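Local coordinates for protein putative hexose oxidase (Nonomuraea sp. ATCC 39727, PDB 5AWV) that is an FAD-dependent oxidase that binds the glycopeptide antibiotic teicoplanin and probably oxidises its sugar, with the flavin held covalently, at residues T289-I297 with G308-D316; P246-F257 with P339-W350. All coordinates share one frame; numbering follows the deposited sequence.

Contact 1 (T289-I297 with G308-D316); sequences TGLWSQLMI and GFMMPIQVD
Six backbone hydrogen bonds join Gly-290 to Met-296 with Met-310 to Asp-316, and the axes of the two strands run antiparallel at 171°. Trp-292 and Gln-314 form a hydrogen-bonded pair with both bonds in place, as do Met-296 and Met-310. Between these pairs Gln-294 N gives its proton to Pro-312 O at 3.0 Å; Pro-312, whose backbone N carries no hydrogen, cannot return the bond, and its ring carbon CD instead sits 3.1 Å from Gln-294 O.

These strands are the arms of a beta hairpin in the seven-stranded antiparallel sheet, with strand 395-402 beside 291-298 and strand 249-257 beside 309-316. One face of the hairpin looks to the flavin and substrate side: Trp-292, Gln-294, Met-296 and Pro-312 all pack on the bound glycopeptide. On this face Met-296 and Met-310 run abreast in the same direction, their CE methyls 4.0 Å apart. The Met-296 side chain also runs across the Pro-312 ring, with SD 3.6 Å from Pro-312 CD, and SD accepts a weak hydrogen bond from Gln-294 NE2. Gln-314 brings its CG to the edge of the Trp-292 indole, 4.0 Å from CE3, with amide and ring planes nearly perpendicular.

Apolar packing covers the other face, toward helices 264-280 and 322-334. Ile-297 lays CG2 over one face of the Phe-309 ring, 4.2 Å from its centroid and 18° off the normal, a CH-pi contact; with chi1 at -51°, CG1 lies beside the backbone N and CG2 anti to it, which puts both branches against Phe-309. Leu-295 CD1 comes to the edge of the same ring. Further along, Leu-291 CD1 meets Val-315 CG2 at 3.6 Å. Ser-293 turns its hydroxyl to Tyr-278 and His-329, leaving CB against Ile-313 CG1.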
loop_
_atom_site.group_PDB
_atom_site.type_symbol
_atom_site.label_atom_id
_atom_site.label_comp_id
_atom_site.label_asym_id
_atom_site.label_seq_id
_atom_site.Cartn_x
_atom_site.Cartn_y
_atom_site.Cartn_z
ATOM N N THR A 289 -0.146 22.526 5.682
ATOM C CA THR A 289 -0.579 21.421 4.844
ATOM C C THR A 289 0.534 20.993 3.852
ATOM O O THR A 289 0.579 19.829 3.443
ATOM C CB THR A 289 -1.843 21.693 4.034
ATOM O OG1 THR A 289 -1.665 22.877 3.276
ATOM C CG2 THR A 289 -3.042 21.822 4.926
ATOM N N GLY A 290 1.423 21.929 3.500
ATOM C CA GLY A 290 2.614 21.659 2.656
ATOM C C GLY A 290 3.858 21.058 3.369
ATOM O O GLY A 290 4.890 20.801 2.713
ATOM N N LEU A 291 3.713 20.725 4.649
ATOM C CA LEU A 291 4.785 20.123 5.453
ATOM C C LEU A 291 4.373 18.755 5.949
ATOM O O LEU A 291 3.191 18.488 6.336
ATOM C CB LEU A 291 5.063 21.018 6.692
ATOM C CG LEU A 291 6.183 20.583 7.648
ATOM C CD1 LEU A 291 6.925 21.755 8.310
ATOM C CD2 LEU A 291 5.700 19.610 8.730
ATOM N N TRP A 292 5.343 17.900 5.987
ATOM C CA TRP A 292 5.207 16.605 6.578
ATOM C C TRP A 292 6.486 16.188 7.271
ATOM O O TRP A 292 7.589 16.511 6.863
ATOM C CB TRP A 292 4.919 15.572 5.460
ATOM C CG TRP A 292 4.808 14.146 5.979
ATOM C CD1 TRP A 292 3.704 13.510 6.507
ATOM C CD2 TRP A 292 5.838 13.173 5.935
ATOM N NE1 TRP A 292 4.003 12.233 6.840
ATOM C CE2 TRP A 292 5.303 11.973 6.484
ATOM C CE3 TRP A 292 7.157 13.189 5.494
ATOM C CZ2 TRP A 292 6.078 10.828 6.665
ATOM C CZ3 TRP A 292 7.948 12.045 5.697
ATOM C CH2 TRP A 292 7.390 10.866 6.226
ATOM N N SER A 293 6.310 15.459 8.342
ATOM C CA SER A 293 7.436 14.897 9.074
ATOM C C SER A 293 7.061 13.624 9.719
ATOM O O SER A 293 5.877 13.309 9.890
ATOM C CB SER A 293 7.927 15.915 10.125
ATOM O OG SER A 293 6.962 16.089 11.143
ATOM N N GLN A 294 8.069 12.853 10.059
ATOM C CA GLN A 294 7.808 11.778 10.971
ATOM C C GLN A 294 8.853 11.577 12.030
ATOM O O GLN A 294 10.030 11.585 11.711
ATOM C CB GLN A 294 7.555 10.455 10.221
ATOM C CG GLN A 294 8.638 9.830 9.480
ATOM C CD GLN A 294 8.203 8.437 8.910
ATOM O OE1 GLN A 294 7.054 8.158 8.696
ATOM N NE2 GLN A 294 9.155 7.592 8.678
ATOM N N LEU A 295 8.394 11.397 13.242
ATOM C CA LEU A 295 9.255 11.225 14.384
ATOM C C LEU A 295 9.501 9.772 14.608
ATOM O O LEU A 295 8.628 9.048 14.966
ATOM C CB LEU A 295 8.708 11.983 15.597
ATOM C CG LEU A 295 9.525 11.879 16.923
ATOM C CD1 LEU A 295 10.964 12.409 16.779
ATOM C CD2 LEU A 295 8.832 12.543 18.063
ATOM N N MET A 296 10.740 9.344 14.397
ATOM C CA MET A 296 11.085 7.953 14.426
ATOM C C MET A 296 11.901 7.712 15.699
ATOM O O MET A 296 12.990 8.253 15.816
ATOM C CB MET A 296 11.847 7.599 13.209
ATOM C CG MET A 296 11.066 7.858 11.867
ATOM S SD MET A 296 12.159 7.976 10.434
ATOM C CE MET A 296 12.345 6.237 10.207
ATOM N N ILE A 297 11.318 6.987 16.636
ATOM C CA ILE A 297 11.861 6.784 17.951
ATOM C C ILE A 297 12.298 5.322 17.942
ATOM O O ILE A 297 11.579 4.434 18.397
ATOM C CB ILE A 297 10.881 7.078 19.059
ATOM C CG1 ILE A 297 10.219 8.442 18.899
ATOM C CG2 ILE A 297 11.564 6.983 20.422
ATOM C CD1 ILE A 297 9.007 8.590 19.755
ATOM N N GLY A 308 17.347 4.285 14.180
ATOM C CA GLY A 308 17.719 5.394 15.032
ATOM C C GLY A 308 16.572 6.282 15.424
ATOM O O GLY A 308 15.382 5.932 15.263
ATOM N N PHE A 309 16.965 7.395 16.016
ATOM C CA PHE A 309 16.121 8.342 16.674
ATOM C C PHE A 309 16.260 9.616 15.875
ATOM O O PHE A 309 17.273 10.312 15.980
ATOM C CB PHE A 309 16.616 8.505 18.114
ATOM C CG PHE A 309 15.621 9.138 19.067
ATOM C CD1 PHE A 309 14.451 9.839 18.629
ATOM C CD2 PHE A 309 15.862 9.094 20.418
ATOM C CE1 PHE A 309 13.641 10.437 19.512
ATOM C CE2 PHE A 309 14.969 9.626 21.324
ATOM C CZ PHE A 309 13.840 10.306 20.878
ATOM N N MET A 310 15.275 9.898 14.985
ATOM C CA MET A 310 15.394 10.970 14.044
ATOM C C MET A 310 14.024 11.431 13.527
ATOM O O MET A 310 13.045 10.747 13.722
ATOM C CB MET A 310 16.244 10.516 12.895
ATOM C CG MET A 310 15.753 9.265 12.244
ATOM S SD MET A 310 16.632 9.102 10.697
ATOM C CE MET A 310 16.119 7.433 10.427
ATOM N N MET A 311 13.999 12.558 12.841
ATOM C CA MET A 311 12.754 13.176 12.377
ATOM C C MET A 311 13.004 13.766 11.027
ATOM O O MET A 311 13.430 14.921 10.906
ATOM C CB MET A 311 12.213 14.186 13.379
ATOM C CG MET A 311 10.888 14.772 12.984
ATOM S SD MET A 311 10.182 15.957 14.147
ATOM C CE MET A 311 11.110 17.418 13.673
ATOM N N PRO A 312 12.795 12.972 9.986
ATOM C CA PRO A 312 12.839 13.599 8.662
ATOM C C PRO A 312 11.665 14.573 8.490
ATOM O O PRO A 312 10.525 14.324 9.022
ATOM C CB PRO A 312 12.726 12.396 7.672
ATOM C CG PRO A 312 12.940 11.204 8.539
ATOM C CD PRO A 312 12.629 11.521 9.941
ATOM N N ILE A 313 11.909 15.635 7.757
ATOM C CA ILE A 313 10.912 16.636 7.453
ATOM C C ILE A 313 11.018 17.012 5.979
ATOM O O ILE A 313 12.135 17.141 5.417
ATOM C CB ILE A 313 11.151 17.917 8.268
ATOM C CG1 ILE A 313 11.397 17.569 9.723
ATOM C CG2 ILE A 313 10.047 18.943 8.081
ATOM C CD1 ILE A 313 12.060 18.717 10.453
ATOM N N GLN A 314 9.880 17.286 5.363
ATOM C CA GLN A 314 9.901 17.925 4.068
ATOM C C GLN A 314 8.836 18.927 3.916
ATOM O O GLN A 314 7.723 18.779 4.481
ATOM C CB GLN A 314 9.805 16.847 2.989
ATOM C CG GLN A 314 8.580 16.035 3.040
ATOM C CD GLN A 314 8.502 14.957 1.896
ATOM O OE1 GLN A 314 7.651 15.025 1.034
ATOM N NE2 GLN A 314 9.375 14.030 1.928
ATOM N N VAL A 315 9.106 19.945 3.128
ATOM C CA VAL A 315 8.118 20.963 2.843
ATOM C C VAL A 315 8.146 21.275 1.374
ATOM O O VAL A 315 9.218 21.303 0.769
ATOM C CB VAL A 315 8.460 22.258 3.618
ATOM C CG1 VAL A 315 7.394 23.330 3.491
ATOM C CG2 VAL A 315 8.595 21.891 5.071
ATOM N N ASP A 316 6.962 21.467 0.808
ATOM C CA ASP A 316 6.788 22.001 -0.535
ATOM C C ASP A 316 7.520 23.329 -0.629
ATOM O O ASP A 316 7.141 24.288 0.038
ATOM C CB ASP A 316 5.286 22.204 -0.780
ATOM C CG ASP A 316 4.969 22.747 -2.162
ATOM O OD1 ASP A 316 5.887 23.134 -2.932
ATOM O OD2 ASP A 316 3.788 22.658 -2.498
#

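Contact 2 (P246-F257 with P339-W350); sequences PPATLLTSTVTF and PAEVPEPIEQRW
Thr-249 OG1 donates to Glu-347 OE1 over 2.9 Å, meeting the carboxylate on its anti side and 21° out of its plane. Glu-347 reaches the hydroxyl by staying extended, CG anti to the backbone N (chi1 -176°). Gln-348 NE2 gives a proton to Thr-252 OG1 at 3.0 Å; the hydroxyl lies somewhat out of the amide plane, and the amide arm comes in roughly perpendicular to the threonine side chain.

Backbone bonds form two ladders. Paired bonds tie Leu-250 to Gln-348 and Thr-252 to Ile-346, while Thr-256 and Glu-341 exchange another pair after a register shift of one. Trp-350 N extends the first ladder to Ala-248 O, approaching from above the carbonyl plane. Strand 340-349, outermost in the antiparallel sheet within this chain, is thus added to strand 249-257 with an interruption at Val-342 to Pro-345. Waters bridge this irregular part: one links Ser-253 OG with Pro-343 O, while the other donates to Thr-254 O and Glu-341 OE2 and accepts from Thr-256 OG1. Pro-343 itself presses CD to 3.0 Å from Thr-254 O.

Packing is heaviest at the Trp-350 end. Pro-246 sets CB over the indole face, 3.5 Å from the centroid of the five-membered ring and 15° off its normal, a close CH-pi contact. Leu-250 CD1 arrives at the indole edge, 4.1 Å from CE3, and Tyr-139 adds an edge-to-face ring. At the other end Phe-257 CE1 touches Ala-340 CB at 3.7 Å. Between them the Leu-251 side chain runs alongside the Pro-345 ring, CD1 against CB, near Arg-323 of helix 322-334. Arg-349 and the Trp-350 carbonyl bond to Asn-44 of a second subunit, which places the Arg-349/Trp-350 end at a subunit interface.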
loop_
_atom_site.group_PDB
_atom_site.type_symbol
_atom_site.label_atom_id
_atom_site.label_comp_id
_atom_site.label_asym_id
_atom_site.label_seq_id
_atom_site.Cartn_x
_atom_site.Cartn_y
_atom_site.Cartn_z
ATOM N N PRO A 246 2.639 17.410 -8.555
ATOM C CA PRO A 246 3.614 17.413 -7.434
ATOM C C PRO A 246 4.398 18.747 -7.345
ATOM O O PRO A 246 4.450 19.534 -8.301
ATOM C CB PRO A 246 4.571 16.243 -7.791
ATOM C CG PRO A 246 4.606 16.301 -9.278
ATOM C CD PRO A 246 3.168 16.650 -9.700
ATOM N N PRO A 247 4.953 19.030 -6.183
ATOM C CA PRO A 247 5.825 20.171 -6.091
ATOM C C PRO A 247 7.069 19.943 -6.995
ATOM O O PRO A 247 7.599 18.813 -7.019
ATOM C CB PRO A 247 6.282 20.178 -4.618
ATOM C CG PRO A 247 5.749 18.973 -4.040
ATOM C CD PRO A 247 4.743 18.342 -4.913
ATOM N N ALA A 248 7.531 20.992 -7.654
ATOM C CA ALA A 248 8.785 20.925 -8.397
ATOM C C ALA A 248 9.962 20.547 -7.510
ATOM O O ALA A 248 10.793 19.699 -7.883
ATOM C CB ALA A 248 9.053 22.253 -9.044
ATOM N N THR A 249 9.978 21.114 -6.282
ATOM C CA THR A 249 11.042 20.897 -5.327
ATOM C C THR A 249 10.526 20.883 -3.900
ATOM O O THR A 249 9.470 21.448 -3.621
ATOM C CB THR A 249 12.135 21.982 -5.401
ATOM O OG1 THR A 249 11.555 23.194 -5.081
ATOM C CG2 THR A 249 12.717 22.134 -6.794
ATOM N N LEU A 250 11.273 20.153 -3.062
ATOM C CA LEU A 250 11.028 20.027 -1.645
ATOM C C LEU A 250 12.221 20.587 -0.884
ATOM O O LEU A 250 13.391 20.383 -1.309
ATOM C CB LEU A 250 10.857 18.555 -1.282
ATOM C CG LEU A 250 9.643 17.888 -1.954
ATOM C CD1 LEU A 250 9.807 16.367 -1.866
ATOM C CD2 LEU A 250 8.319 18.282 -1.309
ATOM N N LEU A 251 11.938 21.287 0.191
ATOM C CA LEU A 251 12.956 21.511 1.204
ATOM C C LEU A 251 12.916 20.410 2.247
ATOM O O LEU A 251 11.867 20.086 2.824
ATOM C CB LEU A 251 12.710 22.920 1.788
ATOM C CG LEU A 251 13.787 23.789 2.391
ATOM C CD1 LEU A 251 14.981 23.960 1.439
ATOM C CD2 LEU A 251 13.166 25.158 2.731
ATOM N N THR A 252 14.047 19.794 2.477
ATOM C CA THR A 252 14.153 18.654 3.370
ATOM C C THR A 252 15.214 18.833 4.479
ATOM O O THR A 252 16.234 19.496 4.282
ATOM C CB THR A 252 14.468 17.379 2.590
ATOM O OG1 THR A 252 15.772 17.486 1.990
ATOM C CG2 THR A 252 13.398 17.141 1.440
ATOM N N SER A 253 14.958 18.237 5.622
ATOM C CA SER A 253 15.916 18.153 6.674
ATOM C C SER A 253 15.616 16.966 7.532
ATOM O O SER A 253 14.449 16.618 7.673
ATOM C CB SER A 253 15.766 19.456 7.510
ATOM O OG SER A 253 16.629 19.463 8.640
ATOM N N THR A 254 16.615 16.347 8.140
ATOM C CA THR A 254 16.371 15.336 9.197
ATOM C C THR A 254 17.048 15.804 10.475
ATOM O O THR A 254 18.248 16.031 10.462
ATOM C CB THR A 254 16.910 13.983 8.714
ATOM O OG1 THR A 254 16.227 13.600 7.498
ATOM C CG2 THR A 254 16.835 12.892 9.772
ATOM N N VAL A 255 16.280 16.002 11.549
ATOM C CA VAL A 255 16.807 16.320 12.868
ATOM C C VAL A 255 17.184 14.955 13.495
ATOM O O VAL A 255 16.372 13.966 13.448
ATOM C CB VAL A 255 15.741 16.974 13.766
ATOM C CG1 VAL A 255 16.241 17.226 15.192
ATOM C CG2 VAL A 255 15.226 18.255 13.196
ATOM N N THR A 256 18.398 14.826 14.044
ATOM C CA THR A 256 18.801 13.591 14.714
ATOM C C THR A 256 18.821 13.780 16.210
ATOM O O THR A 256 19.183 14.840 16.674
ATOM C CB THR A 256 20.167 13.155 14.138
ATOM O OG1 THR A 256 20.023 12.985 12.710
ATOM C CG2 THR A 256 20.530 11.842 14.652
ATOM N N PHE A 257 18.431 12.791 16.986
ATOM C CA PHE A 257 18.480 12.861 18.408
ATOM C C PHE A 257 19.411 11.800 18.886
ATOM O O PHE A 257 19.597 10.791 18.223
ATOM C CB PHE A 257 17.104 12.616 19.008
ATOM C CG PHE A 257 16.073 13.565 18.484
ATOM C CD1 PHE A 257 15.899 14.788 19.059
ATOM C CD2 PHE A 257 15.302 13.234 17.388
ATOM C CE1 PHE A 257 14.950 15.669 18.563
ATOM C CE2 PHE A 257 14.354 14.114 16.892
ATOM C CZ PHE A 257 14.163 15.330 17.497
ATOM N N PRO A 339 19.500 17.033 23.374
ATOM C CA PRO A 339 20.272 16.146 22.493
ATOM C C PRO A 339 19.782 16.043 21.040
ATOM O O PRO A 339 19.784 14.928 20.523
ATOM C CB PRO A 339 20.171 14.770 23.203
ATOM C CG PRO A 339 18.906 14.833 23.966
ATOM C CD PRO A 339 18.649 16.274 24.316
ATOM N N ALA A 340 19.376 17.173 20.426
ATOM C CA ALA A 340 18.913 17.290 19.010
ATOM C C ALA A 340 20.015 17.939 18.112
ATOM O O ALA A 340 20.559 18.934 18.502
ATOM C CB ALA A 340 17.649 18.134 18.972
ATOM N N GLU A 341 20.320 17.376 16.952
ATOM C CA GLU A 341 21.222 17.909 15.924
ATOM C C GLU A 341 20.436 18.274 14.609
ATOM O O GLU A 341 19.680 17.456 14.066
ATOM C CB GLU A 341 22.296 16.862 15.599
ATOM C CG GLU A 341 23.387 17.326 14.615
ATOM C CD GLU A 341 23.196 17.043 13.103
ATOM O OE1 GLU A 341 23.699 17.855 12.275
ATOM O OE2 GLU A 341 22.609 16.007 12.706
ATOM N N VAL A 342 20.578 19.497 14.131
ATOM C CA VAL A 342 19.822 20.061 13.016
ATOM C C VAL A 342 20.763 20.497 11.889
ATOM O O VAL A 342 21.438 21.494 11.992
ATOM C CB VAL A 342 19.028 21.271 13.464
ATOM C CG1 VAL A 342 18.168 21.826 12.316
ATOM C CG2 VAL A 342 18.206 20.915 14.694
ATOM N N PRO A 343 20.770 19.773 10.784
ATOM C CA PRO A 343 21.559 20.134 9.632
ATOM C C PRO A 343 20.918 21.255 8.821
ATOM O O PRO A 343 19.782 21.614 9.016
ATOM C CB PRO A 343 21.585 18.836 8.820
ATOM C CG PRO A 343 20.252 18.223 9.095
ATOM C CD PRO A 343 19.906 18.580 10.527
ATOM N N GLU A 344 21.684 21.815 7.907
ATOM C CA GLU A 344 21.197 22.796 6.999
ATOM C C GLU A 344 20.166 22.099 6.134
ATOM O O GLU A 344 20.429 20.987 5.714
ATOM C CB GLU A 344 22.334 23.260 6.036
ATOM C CG GLU A 344 22.988 24.517 6.454
ATOM C CD GLU A 344 21.988 25.643 6.433
ATOM O OE1 GLU A 344 21.479 26.034 5.330
ATOM O OE2 GLU A 344 21.695 26.106 7.535
ATOM N N PRO A 345 19.043 22.743 5.837
ATOM C CA PRO A 345 18.125 22.093 4.863
ATOM C C PRO A 345 18.700 22.000 3.417
ATOM O O PRO A 345 19.464 22.851 3.011
ATOM C CB PRO A 345 16.900 22.999 4.843
ATOM C CG PRO A 345 17.223 24.171 5.679
ATOM C CD PRO A 345 18.599 24.082 6.247
ATOM N N ILE A 346 18.220 21.020 2.660
ATOM C CA ILE A 346 18.597 20.783 1.286
ATOM C C ILE A 346 17.336 20.902 0.418
ATOM O O ILE A 346 16.271 20.396 0.783
ATOM C CB ILE A 346 19.207 19.384 1.239
ATOM C CG1 ILE A 346 20.536 19.389 2.008
ATOM C CG2 ILE A 346 19.484 18.947 -0.169
ATOM C CD1 ILE A 346 21.131 17.999 2.239
ATOM N N GLU A 347 17.436 21.562 -0.716
ATOM C CA GLU A 347 16.341 21.614 -1.682
ATOM C C GLU A 347 16.497 20.452 -2.654
ATOM O O GLU A 347 17.590 20.232 -3.166
ATOM C CB GLU A 347 16.300 22.950 -2.387
ATOM C CG GLU A 347 15.122 23.085 -3.316
ATOM C CD GLU A 347 14.830 24.512 -3.728
ATOM O OE1 GLU A 347 13.913 24.727 -4.552
ATOM O OE2 GLU A 347 15.502 25.422 -3.225
ATOM N N GLN A 348 15.487 19.598 -2.769
ATOM C CA GLN A 348 15.549 18.425 -3.697
ATOM C C GLN A 348 14.444 18.471 -4.728
ATOM O O GLN A 348 13.332 18.813 -4.403
ATOM C CB GLN A 348 15.332 17.152 -2.905
ATOM C CG GLN A 348 16.250 17.061 -1.715
ATOM C CD GLN A 348 16.405 15.649 -1.252
ATOM O OE1 GLN A 348 16.946 14.826 -1.971
ATOM N NE2 GLN A 348 15.930 15.354 -0.077
ATOM N N ARG A 349 14.737 18.049 -5.956
ATOM C CA ARG A 349 13.751 18.005 -6.982
ATOM C C ARG A 349 12.844 16.774 -6.768
ATOM O O ARG A 349 13.284 15.762 -6.266
ATOM C CB ARG A 349 14.390 17.888 -8.362
ATOM C CG ARG A 349 15.387 18.980 -8.743
ATOM C CD ARG A 349 15.748 18.781 -10.234
ATOM N NE ARG A 349 16.305 17.447 -10.543
ATOM C CZ ARG A 349 17.572 17.077 -10.373
ATOM N NH1 ARG A 349 18.471 17.898 -9.838
ATOM N NH2 ARG A 349 17.934 15.847 -10.651
ATOM N N TRP A 350 11.623 16.876 -7.228
ATOM C CA TRP A 350 10.710 15.765 -7.195
ATOM C C TRP A 350 11.279 14.577 -7.976
ATOM O O TRP A 350 11.758 14.727 -9.124
ATOM C CB TRP A 350 9.395 16.200 -7.796
ATOM C CG TRP A 350 8.339 15.175 -7.704
ATOM C CD1 TRP A 350 7.824 14.355 -8.717
ATOM C CD2 TRP A 350 7.650 14.855 -6.540
ATOM N NE1 TRP A 350 6.823 13.544 -8.209
ATOM C CE2 TRP A 350 6.736 13.794 -6.862
ATOM C CE3 TRP A 350 7.780 15.268 -5.221
ATOM C CZ2 TRP A 350 5.910 13.214 -5.914
ATOM C CZ3 TRP A 350 6.929 14.694 -4.275
ATOM C CH2 TRP A 350 6.036 13.672 -4.618
HETATM O O HOH W 1 17.129 22.254 8.935
HETATM O O HOH W 2 20.535 14.960 10.906
#

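The centres of contact 1 and contact 2 lie about 9 Å apart in one antiparallel sheet, where strands 340-349, 249-257, 309-316 and 291-298 follow one another in that order. Strands 249-257 and 309-316 are the shared border: Ile-313 N to Ser-253 O (2.7 Å) and Val-315 O to Leu-251 N (2.8 Å) are probable hydrogen bonds. Along the chain, both segments of contact 1 fall between those of contact 2, which closes over 81 intervening residues, whereas contact 1 is a local hairpin. This part of the sheet runs from the buried hairpin near the glycopeptide and flavin out to a partly exposed edge strand whose Trp-350 end meets another subunit.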